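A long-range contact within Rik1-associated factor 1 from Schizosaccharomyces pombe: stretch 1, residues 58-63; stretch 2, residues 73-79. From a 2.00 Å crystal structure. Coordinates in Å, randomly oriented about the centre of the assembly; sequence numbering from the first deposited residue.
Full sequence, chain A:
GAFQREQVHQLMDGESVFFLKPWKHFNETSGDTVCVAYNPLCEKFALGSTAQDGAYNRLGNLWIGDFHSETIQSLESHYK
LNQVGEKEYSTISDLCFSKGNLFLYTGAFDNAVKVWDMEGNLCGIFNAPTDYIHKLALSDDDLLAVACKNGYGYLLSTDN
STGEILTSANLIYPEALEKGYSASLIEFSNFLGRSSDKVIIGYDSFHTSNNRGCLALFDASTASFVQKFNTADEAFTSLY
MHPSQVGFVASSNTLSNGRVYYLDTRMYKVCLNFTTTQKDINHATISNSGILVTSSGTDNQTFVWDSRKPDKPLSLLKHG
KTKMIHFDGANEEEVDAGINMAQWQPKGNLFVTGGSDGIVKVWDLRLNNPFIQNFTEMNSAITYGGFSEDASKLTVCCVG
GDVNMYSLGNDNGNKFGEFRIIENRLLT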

ATOM      1  N   ARG A  58     -12.053   3.585 -22.110  1.00 63.32           N
ATOM      2  CA  ARG A  58     -11.502   4.722 -22.844  1.00 60.48           C
ATOM      3  C   ARG A  58     -10.485   5.443 -21.964  1.00 61.04           C
ATOM      4  O   ARG A  58      -9.352   5.690 -22.380  1.00 62.63           O
ATOM      5  CB  ARG A  58     -12.621   5.692 -23.250  1.00 57.93           C
ATOM      6  CG  ARG A  58     -12.336   6.508 -24.521  1.00 61.93           C
ATOM      7  CD  ARG A  58     -12.574   8.021 -24.320  1.00 59.00           C
ATOM      8  NE  ARG A  58     -13.779   8.302 -23.534  1.00 65.47           N
ATOM      9  CZ  ARG A  58     -14.252   9.523 -23.284  1.00 64.29           C
ATOM     10  NH1 ARG A  58     -15.359   9.676 -22.554  1.00 62.12           N
ATOM     11  NH2 ARG A  58     -13.624  10.590 -23.770  1.00 59.57           N
ATOM     12  N   LEU A  59     -10.911   5.778 -20.746  1.00 59.65           N
ATOM     13  CA  LEU A  59     -10.045   6.390 -19.741  1.00 57.02           C
ATOM     14  C   LEU A  59      -9.838   5.374 -18.597  1.00 53.05           C
ATOM     15  O   LEU A  59     -10.435   4.293 -18.613  1.00 53.02           O
ATOM     16  CB  LEU A  59     -10.654   7.712 -19.243  1.00 46.14           C
ATOM     17  CG  LEU A  59     -11.122   8.691 -20.342  1.00 52.51           C
ATOM     18  CD1 LEU A  59     -11.817   9.920 -19.739  1.00 51.96           C
ATOM     19  CD2 LEU A  59      -9.985   9.130 -21.280  1.00 53.91           C
ATOM     20  N   GLY A  60      -8.987   5.707 -17.625  1.00 51.50           N
ATOM     21  CA  GLY A  60      -8.473   4.718 -16.682  1.00 35.66           C
ATOM     22  C   GLY A  60      -7.194   4.188 -17.285  1.00 43.34           C
ATOM     23  O   GLY A  60      -7.047   4.253 -18.514  1.00 54.63           O
ATOM     24  N   ASN A  61      -6.272   3.642 -16.493  1.00 41.72           N
ATOM     25  CA  ASN A  61      -6.477   3.284 -15.092  1.00 35.91           C
ATOM     26  C   ASN A  61      -5.572   4.101 -14.146  1.00 31.35           C
ATOM     27  O   ASN A  61      -5.245   3.650 -13.042  1.00 28.98           O
ATOM     28  CB  ASN A  61      -6.147   1.796 -14.943  1.00 35.73           C
ATOM     29  CG  ASN A  61      -4.757   1.454 -15.498  1.00 35.72           C
ATOM     30  OD1 ASN A  61      -4.189   2.223 -16.271  1.00 30.56           O
ATOM     31  ND2 ASN A  61      -4.212   0.305 -15.100  1.00 36.31           N
ATOM     32  N   LEU A  62      -5.180   5.301 -14.572  1.00 28.24           N
ATOM     33  CA  LEU A  62      -4.170   6.088 -13.840  1.00 30.37           C
ATOM     34  C   LEU A  62      -4.478   7.594 -13.863  1.00 32.88           C
ATOM     35  O   LEU A  62      -4.366   8.252 -14.903  1.00 29.34           O
ATOM     36  CB  LEU A  62      -2.756   5.809 -14.409  1.00 27.08           C
ATOM     37  CG  LEU A  62      -1.628   6.572 -13.701  1.00 29.53           C
ATOM     38  CD1 LEU A  62      -1.521   6.167 -12.223  1.00 23.45           C
ATOM     39  CD2 LEU A  62      -0.280   6.404 -14.430  1.00 25.64           C
ATOM     40  N   TRP A  63      -4.871   8.145 -12.711  1.00 29.71           N
ATOM     41  CA  TRP A  63      -5.340   9.532 -12.672  1.00 29.93           C
ATOM     42  C   TRP A  63      -4.555  10.398 -11.688  1.00 34.00           C
ATOM     43  O   TRP A  63      -4.024   9.916 -10.677  1.00 28.29           O
ATOM     44  CB  TRP A  63      -6.830   9.580 -12.340  1.00 28.08           C
ATOM     45  CG  TRP A  63      -7.694   8.813 -13.312  1.00 32.70           C
ATOM     46  CD1 TRP A  63      -7.807   7.455 -13.416  1.00 33.95           C
ATOM     47  CD2 TRP A  63      -8.574   9.367 -14.311  1.00 31.77           C
ATOM     48  NE1 TRP A  63      -8.690   7.132 -14.421  1.00 39.36           N
ATOM     49  CE2 TRP A  63      -9.177   8.287 -14.980  1.00 36.21           C
ATOM     50  CE3 TRP A  63      -8.896  10.673 -14.707  1.00 33.32           C
ATOM     51  CZ2 TRP A  63     -10.089   8.469 -16.025  1.00 41.31           C
ATOM     52  CZ3 TRP A  63      -9.800  10.854 -15.740  1.00 36.29           C
ATOM     53  CH2 TRP A  63     -10.392   9.758 -16.382  1.00 41.39           C
TER
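Stretch 2 73-79: QSLESHY

Short antiparallel pairings often hold by one good backbone hydrogen bond and a few well-placed side chains, and the two stretches here illustrate the principle. Stretch 2 enters as a strand at Gln73 and Ser74 and runs antiparallel to the strand that begins at Leu62 and Trp63. Trp63 and Ser74 form a non-hydrogen-bonded pair, their CA atoms 4.6 Å apart, so their side chains emerge on the same face of the sheet. Beside this pair, the CA of Trp63 approaches Gln73 O at 3.4 Å, the CA-H...O contact commonly found between antiparallel neighbours.

Leu62 gives up the most surface, and it works through both backbone and side chain. Leu62 O accepts a hydrogen bond from Leu75 N at 2.8 Å, with an N-H...O angle of 156°, fixing the register next to the bridge. The CA-to-CB bonds of Leu62 and Leu75 point toward the opposing stretch, and the two side chains meet with Leu62 CD2 3.6 Å from Leu75 CD1.

Ser74 has the next largest area covered, its side chain lying against an aromatic ring. Ser74 CB stands 3.6 Å from the centroid of the Trp63 six-membered ring, only 11° off the normal, so a CH group rests over the ring face. The same serine reaches back towards the preceding loop, where Ser74 OG lies 4.0 Å from Leu59 CB.

At Glu76 the backbone turns, with phi and psi of -55° and -32°, and at Ser77 phi is positive at 67°. Contact nevertheless continues through side chains: Ser77 OG donates a short hydrogen bond of 2.5 Å to Asn61 OD1 and sits 3.3 Å from Leu62 CB. Asn61, which follows a cis peptide bond, has a CB directed sideways, yet its p rotamer brings the amide within reach of this hydroxyl.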

ATOM      1  N   GLN A  73      -7.107  14.353 -14.270  1.00 26.76           N
ATOM      2  CA  GLN A  73      -6.594  14.068 -15.613  1.00 32.45           C
ATOM      3  C   GLN A  73      -6.141  12.623 -15.709  1.00 32.90           C
ATOM      4  O   GLN A  73      -5.492  12.128 -14.793  1.00 27.35           O
ATOM      5  CB  GLN A  73      -5.421  14.987 -15.943  1.00 30.10           C
ATOM      6  CG  GLN A  73      -4.876  14.764 -17.338  1.00 41.37           C
ATOM      7  CD  GLN A  73      -3.553  15.479 -17.585  1.00 44.81           C
ATOM      8  OE1 GLN A  73      -3.085  16.281 -16.762  1.00 46.38           O
ATOM      9  NE2 GLN A  73      -2.943  15.183 -18.723  1.00 42.03           N
ATOM     10  N   SER A  74      -6.508  11.961 -16.812  1.00 29.46           N
ATOM     11  CA  SER A  74      -6.159  10.570 -17.079  1.00 32.37           C
ATOM     12  C   SER A  74      -4.783  10.504 -17.716  1.00 33.63           C
ATOM     13  O   SER A  74      -4.504  11.287 -18.624  1.00 33.47           O
ATOM     14  CB  SER A  74      -7.191   9.962 -18.048  1.00 40.68           C
ATOM     15  OG  SER A  74      -6.909   8.596 -18.347  1.00 37.75           O
ATOM     16  N   LEU A  75      -3.922   9.583 -17.274  1.00 31.23           N
ATOM     17  CA  LEU A  75      -2.546   9.519 -17.816  1.00 28.77           C
ATOM     18  C   LEU A  75      -2.369   8.401 -18.835  1.00 31.03           C
ATOM     19  O   LEU A  75      -3.151   7.462 -18.882  1.00 29.08           O
ATOM     20  CB  LEU A  75      -1.484   9.340 -16.709  1.00 34.89           C
ATOM     21  CG  LEU A  75      -1.335  10.380 -15.591  1.00 36.42           C
ATOM     22  CD1 LEU A  75      -0.136  10.023 -14.659  1.00 28.75           C
ATOM     23  CD2 LEU A  75      -1.183  11.767 -16.162  1.00 36.35           C
ATOM     24  N   GLU A  76      -1.313   8.497 -19.646  1.00 31.70           N
ATOM     25  CA  GLU A  76      -1.037   7.479 -20.647  1.00 33.26           C
ATOM     26  C   GLU A  76      -0.933   6.078 -20.012  1.00 30.28           C
ATOM     27  O   GLU A  76      -1.291   5.072 -20.639  1.00 29.19           O
ATOM     28  CB  GLU A  76       0.247   7.836 -21.414  1.00 33.21           C
ATOM     29  CG  GLU A  76       0.896   6.655 -22.083  1.00 38.54           C
ATOM     30  CD  GLU A  76       1.906   7.051 -23.153  1.00 49.30           C
ATOM     31  OE1 GLU A  76       2.784   7.913 -22.894  1.00 46.98           O
ATOM     32  OE2 GLU A  76       1.812   6.489 -24.264  1.00 53.67           O
ATOM     33  N   SER A  77      -0.446   6.031 -18.769  1.00 30.32           N
ATOM     34  CA  SER A  77      -0.482   4.821 -17.926  1.00 28.18           C
ATOM     35  C   SER A  77       0.401   3.662 -18.426  1.00 28.21           C
ATOM     36  O   SER A  77       1.381   3.897 -19.114  1.00 32.17           O
ATOM     37  CB  SER A  77      -1.923   4.350 -17.720  1.00 30.79           C
ATOM     38  OG  SER A  77      -2.000   3.434 -16.625  1.00 31.48           O
ATOM     39  N   HIS A  78       0.055   2.430 -18.041  1.00 27.57           N
ATOM     40  CA  HIS A  78       0.787   1.214 -18.430  1.00 29.08           C
ATOM     41  C   HIS A  78      -0.159   0.284 -19.189  1.00 32.10           C
ATOM     42  O   HIS A  78      -1.319   0.158 -18.812  1.00 36.66           O
ATOM     43  CB  HIS A  78       1.286   0.461 -17.184  1.00 29.86           C
ATOM     44  CG  HIS A  78       2.138   1.282 -16.261  1.00 28.24           C
ATOM     45  ND1 HIS A  78       3.469   1.002 -16.030  1.00 26.27           N
ATOM     46  CD2 HIS A  78       1.851   2.373 -15.512  1.00 25.70           C
ATOM     47  CE1 HIS A  78       3.963   1.877 -15.171  1.00 24.78           C
ATOM     48  NE2 HIS A  78       3.007   2.732 -14.855  1.00 22.53           N
ATOM     49  N   TYR A  79       0.330  -0.409 -20.215  1.00 32.16           N
ATOM     50  CA  TYR A  79      -0.560  -1.193 -21.074  1.00 37.45           C
ATOM     51  C   TYR A  79       0.205  -2.216 -21.919  1.00 41.52           C
ATOM     52  O   TYR A  79       1.423  -2.128 -22.064  1.00 35.20           O
ATOM     53  CB  TYR A  79      -1.326  -0.251 -22.007  1.00 35.39           C
ATOM     54  CG  TYR A  79      -0.398   0.639 -22.803  1.00 42.23           C
ATOM     55  CD1 TYR A  79       0.112   0.231 -24.026  1.00 45.10           C
ATOM     56  CD2 TYR A  79       0.002   1.872 -22.311  1.00 42.31           C
ATOM     57  CE1 TYR A  79       0.987   1.038 -24.743  1.00 47.53           C
ATOM     58  CE2 TYR A  79       0.869   2.683 -23.022  1.00 41.12           C
ATOM     59  CZ  TYR A  79       1.360   2.261 -24.234  1.00 47.24           C
ATOM     60  OH  TYR A  79       2.224   3.069 -24.942  1.00 49.70           O
TER